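Local coordinates for protein ribonucleoside-diphosphate reductase (PDB 5IM3) that probably reduces ribonucleoside diphosphates to the deoxyribonucleotide precursors of DNA synthesis, under allosteric control by bound nucleotides such as dATP, at residues Tyr643-Pro646 against Gln647-Asn650. Sequence-based numbering, arbitrary orientation.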
loop_
_atom_site.group_PDB
_atom_site.type_symbol
_atom_site.label_atom_id
_atom_site.label_comp_id
_atom_site.label_asym_id
_atom_site.label_seq_id
_atom_site.Cartn_x
_atom_site.Cartn_y
_atom_site.Cartn_z
ATOM N N TYR A 643 50.686 21.686 15.142
ATOM C CA TYR A 643 49.891 20.713 15.877
ATOM C C TYR A 643 49.246 21.361 17.094
ATOM O O TYR A 643 49.928 22.001 17.903
ATOM C CB TYR A 643 50.757 19.528 16.302
ATOM C CG TYR A 643 51.300 18.744 15.130
ATOM C CD1 TYR A 643 50.560 17.716 14.563
ATOM C CD2 TYR A 643 52.550 19.034 14.590
ATOM C CE1 TYR A 643 51.043 16.994 13.497
ATOM C CE2 TYR A 643 53.046 18.317 13.516
ATOM C CZ TYR A 643 52.285 17.297 12.969
ATOM O OH TYR A 643 52.758 16.571 11.897
ATOM N N SER A 644 47.930 21.179 17.222
ATOM C CA SER A 644 47.161 21.700 18.345
ATOM C C SER A 644 47.156 20.743 19.530
ATOM O O SER A 644 47.319 21.176 20.674
ATOM C CB SER A 644 45.716 21.975 17.909
ATOM O OG SER A 644 45.664 22.871 16.812
ATOM N N VAL A 645 46.954 19.452 19.279
ATOM C CA VAL A 645 46.929 18.452 20.342
ATOM C C VAL A 645 48.219 17.641 20.278
ATOM O O VAL A 645 48.647 17.241 19.185
ATOM C CB VAL A 645 45.692 17.547 20.233
ATOM C CG1 VAL A 645 44.426 18.392 20.161
ATOM C CG2 VAL A 645 45.788 16.631 19.027
ATOM N N PRO A 646 48.858 17.355 21.417
ATOM C CA PRO A 646 50.200 16.755 21.366
ATOM C C PRO A 646 50.214 15.324 20.860
ATOM O O PRO A 646 51.215 14.901 20.270
ATOM C CB PRO A 646 50.675 16.848 22.823
ATOM C CG PRO A 646 49.418 16.805 23.618
ATOM C CD PRO A 646 48.378 17.520 22.800
ATOM N N GLN A 647 49.141 14.562 21.068
ATOM C CA GLN A 647 49.129 13.180 20.601
ATOM C C GLN A 647 48.977 13.073 19.089
ATOM O O GLN A 647 49.206 11.993 18.535
ATOM C CB GLN A 647 48.018 12.390 21.299
ATOM C CG GLN A 647 46.677 13.095 21.353
ATOM C CD GLN A 647 46.387 13.705 22.715
ATOM O OE1 GLN A 647 47.189 14.460 23.253
ATOM N NE2 GLN A 647 45.229 13.373 23.277
ATOM N N ALA A 648 48.603 14.160 18.409
ATOM C CA ALA A 648 48.603 14.157 16.951
ATOM C C ALA A 648 50.009 14.387 16.416
ATOM O O ALA A 648 50.435 13.725 15.463
ATOM C CB ALA A 648 47.641 15.221 16.421
ATOM N N GLN A 649 50.748 15.307 17.033
ATOM C CA GLN A 649 52.163 15.451 16.718
ATOM C C GLN A 649 52.919 14.164 17.012
ATOM O O GLN A 649 53.771 13.737 16.225
ATOM C CB GLN A 649 52.752 16.610 17.517
ATOM C CG GLN A 649 54.242 16.797 17.335
ATOM C CD GLN A 649 54.782 17.896 18.212
ATOM O OE1 GLN A 649 54.500 19.074 17.995
ATOM N NE2 GLN A 649 55.557 17.518 19.222
ATOM N N ASN A 650 52.616 13.533 18.146
ATOM C CA ASN A 650 53.326 12.323 18.545
ATOM C C ASN A 650 53.214 11.234 17.481
ATOM O O ASN A 650 54.212 10.606 17.117
ATOM C CB ASN A 650 52.782 11.827 19.886
ATOM C CG ASN A 650 53.539 10.630 20.413
ATOM O OD1 ASN A 650 54.766 10.576 20.340
ATOM N ND2 ASN A 650 52.810 9.654 20.936
#
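A648 N bonds to V645 O at 3.2 Å and N650 N to P646 O at 2.9 Å as the backbone passes from the loop into helix 646-655, with V645 as N-cap and P646 as the first helical residue. The V645 bond spans i to i+3 and the P646 bond i to i+4, as at the start of an alpha-helix. Before the helix, Y643 folds its ring back over the first turn. Y643 CG lies anti to the carbonyl carbon (chi1 -64°), which lays one ring face over Q649 CA. That carbon stands 3.7 Å from the centroid of the Y643 ring and 20° off the ring normal, a CH-pi contact. The CB of Q649 packs beside the ring root, 3.5 Å from Y643 CG, and its side chain leaves extended, its amide plane 85° from the ring. At the far end of the ring, the hydroxyl of Y643 is hydrogen-bonded to N652 and to the carbonyl of I638, tying the turn to helix 620-640, and F653 meets the ring nearly perpendicularly. Next to the N-cap carbonyl, V645 CG2 presses on A648 CB at 3.5 Å, tight for two methyl carbons, while V645 also touches M394 and L395 of helix 382-395. The bent side chain of Q647, which touches D391 of the same helix, lies alongside the proline ring and brings OE1 3.3 Å from P646 CG. This helix start in the barrel domain therefore combines backbone hydrogen bonds with CH-pi and apolar packing; P646 has no N-H to satisfy at the first position, Q647 makes backbone hydrogen bonding with I599, and the tyrosine hydroxyl anchors the loop at both helices.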